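Local structure of uncharacterized protein Cgl0159 (Corynebacterium glutamicum, 3FOK) at residues 184-187 with 192-195; 221-226 with 230-235; 76-81 with 283-288. The protein is of unknown function, but its parallel strands and outer helices form a TIM barrel, a scaffold on which many enzymes are built. All coordinates share one frame; numbering follows the deposited sequence.

Contact 1: residues 184-187 with 192-195; sequences FMSN and KVVN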
loop_
_atom_site.group_PDB
_atom_site.type_symbol
_atom_site.label_atom_id
_atom_site.label_comp_id
_atom_site.label_asym_id
_atom_site.label_seq_id
_atom_site.Cartn_x
_atom_site.Cartn_y
_atom_site.Cartn_z
ATOM N N PHE A 184 5.114 18.179 18.186
ATOM C CA PHE A 184 4.929 17.903 19.603
ATOM C C PHE A 184 5.505 16.532 19.902
ATOM O O PHE A 184 5.531 15.658 19.036
ATOM C CB PHE A 184 3.443 17.820 19.964
ATOM C CG PHE A 184 2.786 19.134 20.234
ATOM C CD1 PHE A 184 3.160 19.905 21.328
ATOM C CD2 PHE A 184 1.740 19.570 19.429
ATOM C CE1 PHE A 184 2.496 21.094 21.622
ATOM C CE2 PHE A 184 1.070 20.754 19.710
ATOM C CZ PHE A 184 1.448 21.520 20.812
HETATM N N MSE A 185 5.976 16.355 21.129
HETATM C CA MSE A 185 6.443 15.055 21.567
HETATM C C MSE A 185 5.213 14.690 22.385
HETATM O O MSE A 185 4.724 15.521 23.151
HETATM C CB MSE A 185 7.671 15.170 22.474
HETATM C CG MSE A 185 8.939 15.660 21.776
HETATM SE SE MSE A 185 9.626 14.486 20.396
HETATM C CE MSE A 185 8.582 15.140 18.945
ATOM N N SER A 186 4.684 13.486 22.207
ATOM C CA SER A 186 3.493 13.093 22.950
ATOM C C SER A 186 3.660 11.739 23.618
ATOM O O SER A 186 4.414 10.893 23.145
ATOM C CB SER A 186 2.280 13.059 22.019
ATOM O OG SER A 186 2.032 14.332 21.450
ATOM N N ASN A 187 2.952 11.538 24.723
ATOM C CA ASN A 187 3.020 10.276 25.445
ATOM C C ASN A 187 1.639 9.821 25.865
ATOM O O ASN A 187 0.716 10.628 25.990
ATOM C CB ASN A 187 3.879 10.404 26.708
ATOM C CG ASN A 187 5.267 10.934 26.426
ATOM O OD1 ASN A 187 5.493 12.143 26.421
ATOM N ND2 ASN A 187 6.204 10.028 26.186
ATOM N N LYS A 192 -4.633 8.403 27.862
ATOM C CA LYS A 192 -4.878 9.621 27.095
ATOM C C LYS A 192 -3.568 10.175 26.553
ATOM O O LYS A 192 -2.505 9.937 27.116
ATOM C CB LYS A 192 -5.562 10.678 27.965
ATOM C CG LYS A 192 -6.866 10.225 28.597
ATOM C CD LYS A 192 -7.537 11.367 29.347
ATOM C CE LYS A 192 -8.659 10.858 30.246
ATOM N NZ LYS A 192 -8.142 9.971 31.332
ATOM N N VAL A 193 -3.652 10.913 25.454
ATOM C CA VAL A 193 -2.473 11.503 24.842
ATOM C C VAL A 193 -2.197 12.875 25.443
ATOM O O VAL A 193 -3.059 13.757 25.407
ATOM C CB VAL A 193 -2.659 11.669 23.315
ATOM C CG1 VAL A 193 -1.454 12.384 22.718
ATOM C CG2 VAL A 193 -2.853 10.310 22.663
ATOM N N VAL A 194 -1.002 13.056 25.998
ATOM C CA VAL A 194 -0.632 14.346 26.568
ATOM C C VAL A 194 0.646 14.833 25.904
ATOM O O VAL A 194 1.639 14.113 25.838
ATOM C CB VAL A 194 -0.405 14.267 28.107
ATOM C CG1 VAL A 194 -1.668 13.782 28.796
ATOM C CG2 VAL A 194 0.762 13.346 28.422
ATOM N N ASN A 195 0.616 16.057 25.394
ATOM C CA ASN A 195 1.796 16.619 24.748
ATOM C C ASN A 195 2.784 17.047 25.820
ATOM O O ASN A 195 2.395 17.613 26.839
ATOM C CB ASN A 195 1.424 17.823 23.880
ATOM C CG ASN A 195 0.396 17.483 22.815
ATOM O OD1 ASN A 195 0.393 16.378 22.264
ATOM N ND2 ASN A 195 -0.473 18.436 22.507
HETATM O O HOH W 1 3.735 13.888 27.522
#
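Ser186 and Asn195 face each other across a beta hairpin that rises from the TIM barrel: strand 179-189 runs on beyond its barrel pairing, turns, and comes back as the short antiparallel strand 192-195. Asn187 and Val194 form the hydrogen-bonded pair. Val194 N donates to Asn187 O at 3.0 Å, almost straight at 171°, and Asn187 N returns a bond to Val194 O at 3.1 Å, so both backbone N-H groups and both carbonyls of the pair are used. At the neighbouring non-hydrogen-bonded pair the backbones come closer, and a CA-H...O contact brings Asn195 CA to 3.5 Å from Met185 O. Here the side chains supply the polar bond instead: Ser186 OG donates to Asn195 OD1 at 2.7 Å, arriving somewhat tilted from the carbonyl plane.

The same Asn195 amide lies flat on the Phe184 ring. Its CG sits anti to the carbonyl carbon (chi1 -58°), which carries the amide across to strand 179-189 and over the Phe184 ring, with ND2 3.8 Å above the ring plane and over its centre. The two planes are only 12° apart, a stacked amide-aromatic contact rather than an N-H aimed into the ring. The Ser186 bond on OD1 helps fix the amide's rotation. Beside it, Val193 CG1 rests on Ser186 CB at 3.9 Å, and Arg150 of the adjoining strand 144-151 touches Phe184, Ser186 and Asn195, tying the hairpin to the barrel wall.

Where Asn187 and Val194 project from the other face of the hairpin, a water joins the strands: it donates to Asn187 OD1 at 2.7 Å and to Val194 O at 2.7 Å, giving that carbonyl a second donor beside Asn187 N.

Contact 2: residues 221-226 with 230-235; sequences MKLPVV and ERVMES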
loop_
_atom_site.group_PDB
_atom_site.type_symbol
_atom_site.label_atom_id
_atom_site.label_comp_id
_atom_site.label_asym_id
_atom_site.label_seq_id
_atom_site.Cartn_x
_atom_site.Cartn_y
_atom_site.Cartn_z
HETATM N N MSE A 221 7.145 26.723 11.284
HETATM C CA MSE A 221 6.899 26.009 12.524
HETATM C C MSE A 221 5.770 26.709 13.264
HETATM O O MSE A 221 5.666 27.935 13.250
HETATM C CB MSE A 221 8.151 26.005 13.409
HETATM C CG MSE A 221 9.322 25.199 12.876
HETATM SE SE MSE A 221 9.095 23.285 13.066
HETATM C CE MSE A 221 8.810 22.814 11.225
ATOM N N LYS A 222 4.916 25.916 13.892
ATOM C CA LYS A 222 3.808 26.430 14.683
ATOM C C LYS A 222 4.123 25.814 16.040
ATOM O O LYS A 222 3.885 24.630 16.260
ATOM C CB LYS A 222 2.481 25.912 14.129
ATOM C CG LYS A 222 1.235 26.472 14.793
ATOM C CD LYS A 222 -0.004 25.837 14.174
ATOM C CE LYS A 222 -1.269 26.195 14.928
ATOM N NZ LYS A 222 -2.419 25.381 14.443
ATOM N N LEU A 223 4.690 26.616 16.935
ATOM C CA LEU A 223 5.092 26.126 18.246
ATOM C C LEU A 223 4.306 26.680 19.423
ATOM O O LEU A 223 3.676 27.734 19.328
ATOM C CB LEU A 223 6.575 26.428 18.470
ATOM C CG LEU A 223 7.559 26.021 17.372
ATOM C CD1 LEU A 223 8.958 26.447 17.773
ATOM C CD2 LEU A 223 7.501 24.522 17.143
ATOM N N PRO A 224 4.337 25.960 20.557
ATOM C CA PRO A 224 3.633 26.382 21.769
ATOM C C PRO A 224 4.560 27.273 22.593
ATOM O O PRO A 224 5.770 27.034 22.636
ATOM C CB PRO A 224 3.348 25.060 22.465
ATOM C CG PRO A 224 4.597 24.293 22.179
ATOM C CD PRO A 224 4.838 24.580 20.704
ATOM N N VAL A 225 4.008 28.303 23.227
ATOM C CA VAL A 225 4.824 29.185 24.053
ATOM C C VAL A 225 5.132 28.407 25.318
ATOM O O VAL A 225 4.251 28.145 26.133
ATOM C CB VAL A 225 4.080 30.481 24.402
ATOM C CG1 VAL A 225 4.966 31.376 25.252
ATOM C CG2 VAL A 225 3.672 31.195 23.124
ATOM N N VAL A 226 6.396 28.036 25.470
ATOM C CA VAL A 226 6.834 27.234 26.600
ATOM C C VAL A 226 7.932 27.891 27.434
ATOM O O VAL A 226 8.428 28.966 27.101
ATOM C CB VAL A 226 7.311 25.855 26.075
ATOM C CG1 VAL A 226 7.998 25.059 27.164
ATOM C CG2 VAL A 226 6.120 25.087 25.540
ATOM N N GLU A 230 13.671 31.131 24.266
ATOM C CA GLU A 230 14.631 31.841 23.434
ATOM C C GLU A 230 15.699 30.825 23.151
ATOM O O GLU A 230 16.516 30.943 22.237
ATOM C CB GLU A 230 15.041 32.992 24.284
ATOM C CG GLU A 230 16.137 33.961 23.916
ATOM C CD GLU A 230 16.313 34.840 25.121
ATOM O OE1 GLU A 230 15.286 35.308 25.686
ATOM O OE2 GLU A 230 17.461 35.013 25.549
ATOM N N ARG A 231 15.503 29.738 23.873
ATOM C CA ARG A 231 16.329 28.581 23.820
ATOM C C ARG A 231 15.638 27.606 22.870
ATOM O O ARG A 231 16.298 26.825 22.192
ATOM C CB ARG A 231 16.420 28.021 25.214
ATOM C CG ARG A 231 17.359 26.872 25.333
ATOM C CD ARG A 231 17.450 26.417 26.769
ATOM N NE ARG A 231 17.766 24.999 26.844
ATOM C CZ ARG A 231 17.141 24.145 27.642
ATOM N NH1 ARG A 231 16.169 24.565 28.437
ATOM N NH2 ARG A 231 17.475 22.865 27.632
ATOM N N VAL A 232 14.308 27.652 22.831
ATOM C CA VAL A 232 13.551 26.798 21.938
ATOM C C VAL A 232 13.771 27.374 20.549
ATOM O O VAL A 232 13.915 26.637 19.578
ATOM C CB VAL A 232 12.042 26.836 22.256
ATOM C CG1 VAL A 232 11.270 26.106 21.167
ATOM C CG2 VAL A 232 11.770 26.204 23.610
HETATM N N MSE A 233 13.812 28.700 20.464
HETATM C CA MSE A 233 14.009 29.369 19.186
HETATM C C MSE A 233 15.406 29.189 18.612
HETATM O O MSE A 233 15.644 29.507 17.449
HETATM C CB MSE A 233 13.683 30.859 19.301
HETATM C CG MSE A 233 12.197 31.159 19.442
HETATM SE SE MSE A 233 11.093 30.190 18.166
HETATM C CE MSE A 233 10.164 29.059 19.430
ATOM N N GLU A 234 16.331 28.687 19.423
ATOM C CA GLU A 234 17.684 28.450 18.945
ATOM C C GLU A 234 17.691 27.077 18.279
ATOM O O GLU A 234 18.736 26.571 17.873
ATOM C CB GLU A 234 18.684 28.490 20.107
ATOM C CG GLU A 234 18.713 29.824 20.844
ATOM C CD GLU A 234 19.710 29.859 21.994
ATOM O OE1 GLU A 234 19.709 28.918 22.818
ATOM O OE2 GLU A 234 20.486 30.836 22.078
ATOM N N SER A 235 16.500 26.487 18.166
ATOM C CA SER A 235 16.322 25.169 17.554
ATOM C C SER A 235 16.241 25.218 16.034
ATOM O O SER A 235 16.661 24.281 15.362
ATOM C CB SER A 235 15.056 24.494 18.087
ATOM O OG SER A 235 15.223 24.084 19.429
#
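Leu223, on barrel strand 219-224, meets Val232 and Met233 at the end of the short helical turn that follows it, and the contact is entirely apolar. Leu223 CD1 does all the touching from the strand. Its tip and that of Met233, a selenomethionine in the crystal, reach toward each other, CD1 lying 3.3 Å from Met233 CE. The Met233 chain is bent at both chi2 (-47°) and chi3, and this folding swings the terminal methyl in toward the strand although the side chain starts out neither toward the strand nor away from it. Val232 comes in differently: it slides past Leu223 in the opposite direction, and its CG1 lies 4.1 Å from Leu223 CD1. Val206 and Val202 of helix 199-210 add to the same layer, packing on Leu223 and Val232 respectively.

Charged groups keep to other sides. Lys222, next to Leu223 and directed the other way from the strand, forms a salt bridge from NZ to Glu182 of the neighbouring strand. Arg231 bridges Asp200 and Glu228 within the chain and Glu63 of a second subunit, so the turn has an apolar side on the barrel and a charged side at the subunit interface.

Backbone bonding in the turn is loose: Glu234 N to Arg231 O is a weak bond of 3.3 Å. Strand 219-224, this abbreviated helix and strand 240-243 make one right-handed beta-alpha-beta unit of a TIM barrel.

Contact 3: residues 76-81 with 283-288; sequences MAIALS and DVAAAV
Two outer helices of the TIM barrel meet where the ring of strands closes, Ile78 and Ala79 of helix 69-81 packing on Val284, Ala285 and Val288 of helix 284-295. The two segments lie some 200 residues apart in the chain. The axes of the short segments 76-81 and 284-288 approach to 9.1 Å at an angle of 43°, and small residues let the backbones approach, with Ala79 CA 6.1 Å from Val288 CA.

Ile78 makes its contact with the short branch. CG2, anti to the backbone N while CG1 takes the place beside it, sits 4.0 Å from Val284 CG1 and 4.2 Å from Ala285 CB, so one methyl spans two successive residues of the facing helix. The Ile78 and Val284 side chains cross at a slant. One turn along, Val288 straddles Ala79: its CG2 lies 3.9 Å from Ala79 CB, while its CG1 rests 4.0 Å from Ala79 O. Beneath this level Ala79 and Val288 also reach barrel strand 44-48, at Val47 and Phe45.

Polar bonds secure the helix ends rather than crossing between them. Asp283 is the N-cap of helix 284-295, its OD1 accepting from Ala286 N at 3.0 Å, with the donor well above the carboxylate plane. At the end of helix 69-81, Ile78 O accepts from Ser81 N; a further bond from Ser81 OG is doubtfully short in the model. Helices running the same general way, packed through aliphatic and alanine side chains over a shared strand, are neighbouring outer helices in the shell of an eight-stranded beta/alpha (TIM) barrel.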
loop_
_atom_site.group_PDB
_atom_site.type_symbol
_atom_site.label_atom_id
_atom_site.label_comp_id
_atom_site.label_asym_id
_atom_site.label_seq_id
_atom_site.Cartn_x
_atom_site.Cartn_y
_atom_site.Cartn_z
HETATM N N MSE A 76 -15.955 33.614 13.998
HETATM C CA MSE A 76 -14.882 33.711 13.015
HETATM C C MSE A 76 -15.027 35.011 12.230
HETATM O O MSE A 76 -14.054 35.738 12.024
HETATM C CB MSE A 76 -14.925 32.519 12.049
HETATM C CG MSE A 76 -13.729 31.578 12.147
HETATM SE SE MSE A 76 -12.040 32.448 11.786
HETATM C CE MSE A 76 -11.750 33.213 13.523
ATOM N N ALA A 77 -16.253 35.295 11.795
ATOM C CA ALA A 77 -16.540 36.503 11.033
ATOM C C ALA A 77 -16.117 37.735 11.825
ATOM O O ALA A 77 -15.559 38.681 11.266
ATOM C CB ALA A 77 -18.021 36.575 10.711
ATOM N N ILE A 78 -16.383 37.716 13.128
ATOM C CA ILE A 78 -16.019 38.831 13.992
ATOM C C ILE A 78 -14.505 39.000 13.995
ATOM O O ILE A 78 -13.991 40.094 13.756
ATOM C CB ILE A 78 -16.504 38.596 15.439
ATOM C CG1 ILE A 78 -18.034 38.644 15.485
ATOM C CG2 ILE A 78 -15.904 39.640 16.371
ATOM C CD1 ILE A 78 -18.616 38.345 16.852
ATOM N N ALA A 79 -13.796 37.909 14.268
ATOM C CA ALA A 79 -12.340 37.935 14.300
ATOM C C ALA A 79 -11.774 38.489 12.992
ATOM O O ALA A 79 -10.907 39.358 13.004
ATOM C CB ALA A 79 -11.801 36.536 14.552
ATOM N N LEU A 80 -12.279 37.993 11.865
ATOM C CA LEU A 80 -11.813 38.433 10.553
ATOM C C LEU A 80 -12.129 39.890 10.242
ATOM O O LEU A 80 -11.482 40.497 9.390
ATOM C CB LEU A 80 -12.407 37.555 9.447
ATOM C CG LEU A 80 -11.935 36.104 9.339
ATOM C CD1 LEU A 80 -12.635 35.433 8.165
ATOM C CD2 LEU A 80 -10.421 36.062 9.152
ATOM N N SER A 81 -13.124 40.451 10.922
ATOM C CA SER A 81 -13.503 41.839 10.677
ATOM C C SER A 81 -12.619 42.819 11.438
ATOM O O SER A 81 -12.525 43.991 11.077
ATOM C CB SER A 81 -14.963 42.067 11.069
ATOM O OG SER A 81 -15.128 41.977 12.470
ATOM N N ASP A 283 -16.341 38.237 25.134
ATOM C CA ASP A 283 -15.909 39.339 24.283
ATOM C C ASP A 283 -14.817 38.969 23.284
ATOM O O ASP A 283 -13.633 39.207 23.513
ATOM C CB ASP A 283 -15.441 40.523 25.125
ATOM C CG ASP A 283 -15.612 41.840 24.399
ATOM O OD1 ASP A 283 -15.362 41.875 23.174
ATOM O OD2 ASP A 283 -15.995 42.837 25.048
ATOM N N VAL A 284 -15.248 38.399 22.166
ATOM C CA VAL A 284 -14.367 37.971 21.089
ATOM C C VAL A 284 -13.647 39.142 20.423
ATOM O O VAL A 284 -12.441 39.077 20.168
ATOM C CB VAL A 284 -15.171 37.214 20.014
ATOM C CG1 VAL A 284 -14.291 36.908 18.815
ATOM C CG2 VAL A 284 -15.740 35.942 20.603
ATOM N N ALA A 285 -14.392 40.204 20.132
ATOM C CA ALA A 285 -13.820 41.378 19.489
ATOM C C ALA A 285 -12.667 41.937 20.317
ATOM O O ALA A 285 -11.659 42.387 19.774
ATOM C CB ALA A 285 -14.890 42.440 19.301
ATOM N N ALA A 286 -12.824 41.898 21.635
ATOM C CA ALA A 286 -11.811 42.410 22.548
ATOM C C ALA A 286 -10.570 41.528 22.580
ATOM O O ALA A 286 -9.444 42.025 22.499
ATOM C CB ALA A 286 -12.389 42.541 23.945
ATOM N N ALA A 287 -10.773 40.221 22.709
ATOM C CA ALA A 287 -9.655 39.293 22.749
ATOM C C ALA A 287 -8.843 39.377 21.453
ATOM O O ALA A 287 -7.617 39.460 21.486
ATOM C CB ALA A 287 -10.162 37.873 22.964
ATOM N N VAL A 288 -9.529 39.373 20.314
ATOM C CA VAL A 288 -8.846 39.437 19.028
ATOM C C VAL A 288 -8.042 40.731 18.843
ATOM O O VAL A 288 -6.969 40.709 18.234
ATOM C CB VAL A 288 -9.847 39.273 17.860
ATOM C CG1 VAL A 288 -9.110 39.316 16.529
ATOM C CG2 VAL A 288 -10.590 37.949 17.999
#

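All three contacts belong to one TIM barrel but differ in depth. Contact 2 is fully buried, between a barrel strand and its outer helical turn; contact 3 is partly buried in the helical shell; contact 1 stands at the margin, its hairpin partly open to solvent. Chemistry follows place: contacts 2 and 3 have no hydrogen bond between their segments, whereas contact 1 is carried by backbone, side-chain and water bonds. Contacts 1 and 2 share the sheet, on adjacent strands 179-189 and 219-224, and touch where Phe184 CE1 meets Pro224 CG at 3.9 Å. Contact 3 lies apart, its centre about 30 Å from that of contact 1 and about 26 Å from that of contact 2.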